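PDB 4ARU: histidine acid phosphatase from Hafnia alvei, which is an enzyme of branch 2 of the histidine phosphatase superfamily, built as a single chain with a mixed beta-sheet core and an extensive helical region. Local coordinates for residues G238-T242 / E243-N247; V214-A217 / S218-E222; L165-M168 / S169-D173. All coordinates share one frame; numbering follows the deposited sequence.

Contact 1 of 3, residues G238-T242 / E243-N247; sequences GNIHT and EQQWN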
loop_
_atom_site.group_PDB
_atom_site.type_symbol
_atom_site.label_atom_id
_atom_site.label_comp_id
_atom_site.label_asym_id
_atom_site.label_seq_id
_atom_site.Cartn_x
_atom_site.Cartn_y
_atom_site.Cartn_z
ATOM N N GLY A 238 24.877 8.116 2.946
ATOM C CA GLY A 238 25.015 9.483 2.521
ATOM C C GLY A 238 25.014 9.697 1.010
ATOM O O GLY A 238 25.331 10.798 0.574
ATOM N N ASN A 239 24.592 8.712 0.226
ATOM C CA ASN A 239 24.729 8.758 -1.214
ATOM C C ASN A 239 23.505 9.193 -1.999
ATOM O O ASN A 239 23.603 9.217 -3.214
ATOM C CB ASN A 239 25.233 7.431 -1.725
ATOM C CG ASN A 239 26.621 7.131 -1.252
ATOM O OD1 ASN A 239 27.380 8.050 -0.950
ATOM N ND2 ASN A 239 26.967 5.845 -1.170
ATOM N N ILE A 240 22.423 9.587 -1.332
ATOM C CA ILE A 240 21.238 10.145 -2.012
ATOM C C ILE A 240 21.148 11.626 -1.623
ATOM O O ILE A 240 21.014 11.979 -0.428
ATOM C CB ILE A 240 19.944 9.382 -1.682
ATOM C CG1 ILE A 240 20.107 7.909 -1.973
ATOM C CG2 ILE A 240 18.810 9.996 -2.496
ATOM C CD1 ILE A 240 18.944 7.096 -1.465
ATOM N N HIS A 241 21.288 12.486 -2.622
ATOM C CA HIS A 241 21.449 13.925 -2.402
ATOM C C HIS A 241 20.279 14.751 -2.937
ATOM O O HIS A 241 20.035 15.861 -2.416
ATOM C CB HIS A 241 22.745 14.448 -3.047
ATOM C CG HIS A 241 23.984 13.878 -2.439
ATOM N ND1 HIS A 241 24.604 12.762 -2.946
ATOM C CD2 HIS A 241 24.700 14.251 -1.353
ATOM C CE1 HIS A 241 25.650 12.463 -2.198
ATOM N NE2 HIS A 241 25.731 13.352 -1.226
ATOM N N THR A 242 19.563 14.244 -3.945
ATOM C CA THR A 242 18.584 15.070 -4.653
ATOM C C THR A 242 17.245 14.382 -4.854
ATOM O O THR A 242 17.093 13.172 -4.791
ATOM C CB THR A 242 19.079 15.463 -6.038
ATOM O OG1 THR A 242 19.053 14.315 -6.869
ATOM C CG2 THR A 242 20.486 16.034 -6.006
ATOM N N GLU A 243 16.228 15.203 -5.058
ATOM C CA GLU A 243 14.916 14.722 -5.400
ATOM C C GLU A 243 14.914 13.835 -6.653
ATOM O O GLU A 243 14.266 12.793 -6.698
ATOM C CB GLU A 243 14.027 15.938 -5.620
ATOM C CG GLU A 243 12.673 15.700 -6.267
ATOM C CD GLU A 243 11.963 16.988 -6.615
ATOM O OE1 GLU A 243 12.180 17.621 -7.737
ATOM O OE2 GLU A 243 11.269 17.443 -5.665
ATOM N N GLN A 244 15.680 14.261 -7.661
ATOM C CA GLN A 244 15.799 13.489 -8.897
ATOM C C GLN A 244 16.339 12.106 -8.605
ATOM O O GLN A 244 15.882 11.121 -9.160
ATOM C CB GLN A 244 16.702 14.227 -9.903
ATOM C CG GLN A 244 16.822 13.521 -11.279
ATOM C CD GLN A 244 17.817 12.366 -11.350
ATOM O OE1 GLN A 244 18.849 12.338 -10.674
ATOM N NE2 GLN A 244 17.476 11.377 -12.148
ATOM N N GLN A 245 17.293 12.001 -7.699
ATOM C CA GLN A 245 17.841 10.670 -7.356
ATOM C C GLN A 245 16.816 9.837 -6.627
ATOM O O GLN A 245 16.656 8.689 -6.948
ATOM C CB GLN A 245 19.100 10.827 -6.520
ATOM C CG GLN A 245 20.280 11.326 -7.327
ATOM C CD GLN A 245 21.452 11.703 -6.442
ATOM O OE1 GLN A 245 21.302 12.034 -5.265
ATOM N NE2 GLN A 245 22.623 11.706 -7.035
ATOM N N TRP A 246 16.114 10.401 -5.648
ATOM C CA TRP A 246 15.043 9.673 -4.998
ATOM C C TRP A 246 14.043 9.180 -6.025
ATOM O O TRP A 246 13.611 8.026 -5.961
ATOM C CB TRP A 246 14.291 10.548 -3.986
ATOM C CG TRP A 246 14.929 10.646 -2.633
ATOM C CD1 TRP A 246 15.448 11.737 -2.078
ATOM C CD2 TRP A 246 15.071 9.602 -1.689
ATOM N NE1 TRP A 246 15.956 11.453 -0.819
ATOM C CE2 TRP A 246 15.739 10.132 -0.559
ATOM C CE3 TRP A 246 14.706 8.275 -1.698
ATOM C CZ2 TRP A 246 16.031 9.361 0.580
ATOM C CZ3 TRP A 246 15.016 7.476 -0.592
ATOM C CH2 TRP A 246 15.684 8.033 0.525
ATOM N N ASN A 247 13.648 10.042 -6.959
ATOM C CA ASN A 247 12.642 9.618 -7.932
ATOM C C ASN A 247 13.155 8.524 -8.809
ATOM O O ASN A 247 12.402 7.604 -9.119
ATOM C CB ASN A 247 12.152 10.802 -8.788
ATOM C CG ASN A 247 11.358 11.837 -7.991
ATOM O OD1 ASN A 247 10.873 11.558 -6.901
ATOM N ND2 ASN A 247 11.264 13.022 -8.515
HETATM O O HOH W 1 20.269 14.457 -9.422
#
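Q245 reaches back to the two residues before its helix, and its OE1 takes two backbone N-H groups. The bond from H241 N is short, 2.7 Å to Q245 OE1, and nearly linear at the hydrogen (163°), with the donor close to the line of the side-chain C=O. T242 N, 3.1 Å from Q245 OE1, comes in 38° above the carbonyl plane, not on a lone pair, and this bond is the less linear of the two. Two donors from successive residues probably restrict the rotation of this amide. In return T242 OG1 accepts from Q245 N at 3.0 Å; chi1 of 72° sets the hydroxyl between its own N and carbonyl carbon, facing the first turn. The exchange of bonds between T242, the N-cap, and Q245 is a capping box opening helix 243-262, and the first regular turn follows with W246 N 3.1 Å from T242 O. A water joins T242 to Q244, two residues on: it lies 2.8 Å from T242 OG1 and donates to Q244 OE1.

Beside this polar network, I240 crosses W246 at about a right angle. Its CG2 stands over one face of the indole, 3.6 Å from the centroid of the five-membered ring of W246 and almost on the ring normal, a CH-pi contact; CD1 of I240 reaches the six-membered ring, 3.9 Å from W246 CH2. Farther out, F224 of helix 213-229 touches both I240 and W246, while H228 meets the indole edge-to-face. Preceding I240, N239 ND2 donates a hydrogen bond to V171 O, tying the loop to helix 162-172.

Contact 2 of 3, residues V214-A217 / S218-E222; sequences VGLA and STLAE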
loop_
_atom_site.group_PDB
_atom_site.type_symbol
_atom_site.label_atom_id
_atom_site.label_comp_id
_atom_site.label_asym_id
_atom_site.label_seq_id
_atom_site.Cartn_x
_atom_site.Cartn_y
_atom_site.Cartn_z
ATOM N N VAL A 214 16.206 -5.296 -11.281
ATOM C CA VAL A 214 15.059 -4.423 -11.022
ATOM C C VAL A 214 14.398 -4.859 -9.722
ATOM O O VAL A 214 14.076 -4.047 -8.860
ATOM C CB VAL A 214 14.047 -4.380 -12.209
ATOM C CG1 VAL A 214 12.808 -3.609 -11.807
ATOM C CG2 VAL A 214 14.697 -3.797 -13.449
ATOM N N GLY A 215 14.150 -6.159 -9.577
ATOM C CA GLY A 215 13.563 -6.681 -8.322
ATOM C C GLY A 215 14.402 -6.369 -7.100
ATOM O O GLY A 215 13.873 -5.948 -6.081
ATOM N N LEU A 216 15.706 -6.577 -7.199
ATOM C CA LEU A 216 16.583 -6.301 -6.067
ATOM C C LEU A 216 16.655 -4.811 -5.777
ATOM O O LEU A 216 16.486 -4.371 -4.637
ATOM C CB LEU A 216 17.955 -6.879 -6.339
ATOM C CG LEU A 216 19.023 -6.582 -5.263
ATOM C CD1 LEU A 216 18.653 -7.133 -3.914
ATOM C CD2 LEU A 216 20.357 -7.110 -5.727
ATOM N N ALA A 217 16.839 -4.009 -6.808
ATOM C CA ALA A 217 16.872 -2.564 -6.634
ATOM C C ALA A 217 15.586 -2.027 -6.061
ATOM O O ALA A 217 15.606 -1.083 -5.253
ATOM C CB ALA A 217 17.201 -1.855 -7.926
ATOM N N SER A 218 14.442 -2.608 -6.414
ATOM C CA SER A 218 13.132 -2.198 -5.869
ATOM C C SER A 218 13.170 -2.324 -4.339
ATOM O O SER A 218 12.757 -1.427 -3.593
ATOM C CB SER A 218 11.973 -3.061 -6.388
ATOM O OG SER A 218 10.801 -2.843 -5.640
ATOM N N THR A 219 13.657 -3.451 -3.859
ATOM C CA THR A 219 13.714 -3.706 -2.436
ATOM C C THR A 219 14.677 -2.721 -1.759
ATOM O O THR A 219 14.332 -2.132 -0.734
ATOM C CB THR A 219 14.230 -5.115 -2.193
ATOM O OG1 THR A 219 13.294 -6.043 -2.752
ATOM C CG2 THR A 219 14.392 -5.399 -0.744
ATOM N N LEU A 220 15.850 -2.509 -2.342
ATOM C CA LEU A 220 16.861 -1.637 -1.758
ATOM C C LEU A 220 16.334 -0.229 -1.739
ATOM O O LEU A 220 16.560 0.509 -0.737
ATOM C CB LEU A 220 18.171 -1.755 -2.480
ATOM C CG LEU A 220 18.739 -3.193 -2.533
ATOM C CD1 LEU A 220 20.059 -3.188 -3.277
ATOM C CD2 LEU A 220 18.820 -3.808 -1.140
ATOM N N ALA A 221 15.714 0.212 -2.835
ATOM C CA ALA A 221 15.222 1.577 -2.887
ATOM C C ALA A 221 14.187 1.858 -1.809
ATOM O O ALA A 221 14.217 2.922 -1.188
ATOM C CB ALA A 221 14.613 1.888 -4.258
ATOM N N GLU A 222 13.304 0.900 -1.583
ATOM C CA GLU A 222 12.336 1.040 -0.511
ATOM C C GLU A 222 13.014 1.066 0.869
ATOM O O GLU A 222 12.596 1.839 1.768
ATOM C CB GLU A 222 11.264 -0.065 -0.630
ATOM C CG GLU A 222 10.266 -0.087 0.481
ATOM C CD GLU A 222 9.258 1.047 0.455
ATOM O OE1 GLU A 222 9.101 1.741 -0.606
ATOM O OE2 GLU A 222 8.611 1.267 1.504
#
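L216 and L220 meet one turn apart on helix 213-229, within an alpha-helical stretch that runs unbroken from V214 to E222. Four i to i+4 hydrogen bonds link V214-A217 to S218-A221, and E222 N to S218 O continues the series. S218 N lies 2.9 Å from V214 O, L220 N 3.0 Å from L216 O, and A221 N 2.7 Å from A217 O; the last two are equally straight at the hydrogen (163°). The rung from T219 N to G215 O is longer, 3.3 Å, and weak.

Apolar contact along this ladder is confined to one leucine pair. The L216 side chain starts out away from the following turn, but with CG anti to the backbone N (chi1 176°) it lies along the helix, and its CG comes 4.1 Å from L220 CD1. Around the pair, M31 of helix 29-33 touches both leucines, and M168 of helix 162-172 covers A217, L220 and A221, so the stretch is packed from more than one neighbouring helix.

The polar side chains are met by other parts of the fold. S218 OG is hydrogen-bonded to H253 and Q256 on helix 243-262, and E222 OE2 forms a salt bridge with R18. A bound sodium ion lies nearby, about 4 Å from the side chain of T219. Back on the helix itself, the branching carbon of L220 rests against the preceding turn, with L220 CG 3.3 Å from L216 O.

Contact 3 of 3, residues L165-M168 / S169-D173; sequences LALM and SSVLD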
loop_
_atom_site.group_PDB
_atom_site.type_symbol
_atom_site.label_atom_id
_atom_site.label_comp_id
_atom_site.label_asym_id
_atom_site.label_seq_id
_atom_site.Cartn_x
_atom_site.Cartn_y
_atom_site.Cartn_z
ATOM N N LEU A 165 19.169 1.905 -12.779
ATOM C CA LEU A 165 20.019 0.803 -12.301
ATOM C C LEU A 165 21.457 1.276 -12.110
ATOM O O LEU A 165 22.160 0.906 -11.151
ATOM C CB LEU A 165 19.934 -0.392 -13.242
ATOM C CG LEU A 165 18.621 -1.161 -13.264
ATOM C CD1 LEU A 165 18.576 -2.283 -14.296
ATOM C CD2 LEU A 165 18.359 -1.738 -11.881
ATOM N N ALA A 166 21.922 2.154 -12.990
ATOM C CA ALA A 166 23.268 2.719 -12.846
ATOM C C ALA A 166 23.371 3.584 -11.596
ATOM O O ALA A 166 24.359 3.532 -10.896
ATOM C CB ALA A 166 23.666 3.512 -14.073
ATOM N N LEU A 167 22.301 4.323 -11.306
ATOM C CA LEU A 167 22.291 5.118 -10.070
ATOM C C LEU A 167 22.306 4.218 -8.844
ATOM O O LEU A 167 23.038 4.461 -7.895
ATOM C CB LEU A 167 21.086 6.045 -10.019
ATOM C CG LEU A 167 20.879 6.866 -8.745
ATOM C CD1 LEU A 167 22.042 7.808 -8.528
ATOM C CD2 LEU A 167 19.567 7.617 -8.840
ATOM N N MET A 168 21.518 3.163 -8.874
ATOM C CA MET A 168 21.507 2.221 -7.739
ATOM C C MET A 168 22.937 1.675 -7.546
ATOM O O MET A 168 23.434 1.566 -6.421
ATOM C CB MET A 168 20.532 1.065 -7.961
ATOM C CG MET A 168 20.494 0.054 -6.822
ATOM S SD MET A 168 20.131 0.723 -5.165
ATOM C CE MET A 168 18.382 0.941 -5.232
ATOM N N SER A 169 23.563 1.256 -8.630
ATOM C CA SER A 169 24.958 0.789 -8.554
ATOM C C SER A 169 25.896 1.763 -7.868
ATOM O O SER A 169 26.652 1.374 -6.988
ATOM C CB SER A 169 25.449 0.426 -9.962
ATOM O OG SER A 169 26.766 -0.096 -9.940
ATOM N N SER A 170 25.771 3.050 -8.216
ATOM C CA SER A 170 26.645 4.066 -7.660
ATOM C C SER A 170 26.342 4.306 -6.174
ATOM O O SER A 170 27.274 4.474 -5.398
ATOM C CB SER A 170 26.579 5.364 -8.505
ATOM O OG SER A 170 25.350 6.032 -8.372
ATOM N N VAL A 171 25.073 4.308 -5.799
ATOM C CA VAL A 171 24.673 4.486 -4.394
ATOM C C VAL A 171 25.211 3.340 -3.523
ATOM O O VAL A 171 25.683 3.574 -2.407
ATOM C CB VAL A 171 23.134 4.565 -4.294
ATOM C CG1 VAL A 171 22.646 4.389 -2.857
ATOM C CG2 VAL A 171 22.634 5.860 -4.920
ATOM N N LEU A 172 25.160 2.122 -4.050
ATOM C CA LEU A 172 25.714 0.961 -3.379
ATOM C C LEU A 172 27.222 0.899 -3.406
ATOM O O LEU A 172 27.810 0.186 -2.594
ATOM C CB LEU A 172 25.195 -0.335 -4.068
ATOM C CG LEU A 172 23.698 -0.547 -3.950
ATOM C CD1 LEU A 172 23.363 -1.696 -4.861
ATOM C CD2 LEU A 172 23.271 -0.835 -2.514
ATOM N N ASP A 173 27.897 1.601 -4.330
ATOM C CA ASP A 173 29.297 1.261 -4.662
ATOM C C ASP A 173 29.442 -0.197 -5.032
ATOM O O ASP A 173 30.398 -0.886 -4.670
ATOM C CB ASP A 173 30.252 1.678 -3.536
ATOM C CG ASP A 173 30.360 3.193 -3.420
ATOM O OD1 ASP A 173 30.941 3.765 -4.356
ATOM O OD2 ASP A 173 29.882 3.835 -2.440
#
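The closing turns of helix 162-172, which finish in a Schellman motif, bring L167 against V171 and M168 against L172, each pair one turn apart. L167 approaches through one methyl, its CD1 4.1 Å from V171 CG2. The M168 pair is somewhat closer: M168 CG is 3.9 Å from L172 CD1. With M168 CG anti to the backbone N, the bend at chi2 (56°) carries the sulfur toward the next turn, where SD of M168 sits 4.0 Å from L172 CG; a further bend at chi3 turns CE toward helix 213-229.

The peptide oxygens beneath these side chains are used in regular fashion. S169 N bonds to L165 O, S170 N to A166 O, and L172 N to M168 O, all within 3.1 Å. L167 O has two donors: V171 N at 2.9 Å, nearly along the carbonyl direction, and, in the conformer described here, S170 OG at 2.8 Å. The serine hydroxyl comes from well off that direction, with a C=O...O angle of 118° at L167 O. As S170 was modelled in two conformers, this second bond may hold for only part of the molecules.

Helical geometry stops at D173, whose positive phi (54°) makes it the C-prime residue of the Schellman motif. Two bonds define the turn: F174 N reaches back to S169 O, and D173 N to S170 O at 3.1 Å. The departing chain is also held from outside, for D173 OD2 hydrogen-bonds to H37 and L172 O accepts from T35. On the buried side M168 packs on L249 of helix 243-262 and on L220 and F224 of helix 213-229, while F191 of helix 191-194 covers L165, S169 and L172.

How the contacts relate
The three contacts lie on or at the start of three helices of the helical region, in the chain order contact 3 (helix 162-172), contact 2 (helix 213-229) and contact 1 (the start of helix 243-262). Contact 3 is the common neighbour, its centre 11 Å from each of the others. Toward contact 2 the joint is van der Waals packing: M168 CE lies 3.4 Å from A217 O, and L220 CD1 4.0 Å from L172 CD1. Toward contact 1, packing of L167 CD2 3.6 Å from Q245 O adds to the polar tie from N239. Contacts 1 and 2, centred 15 Å apart, do not touch. The C-terminal half of helix 162-172 thus packs against helix 213-229 and against the loop and first turn of helix 243-262.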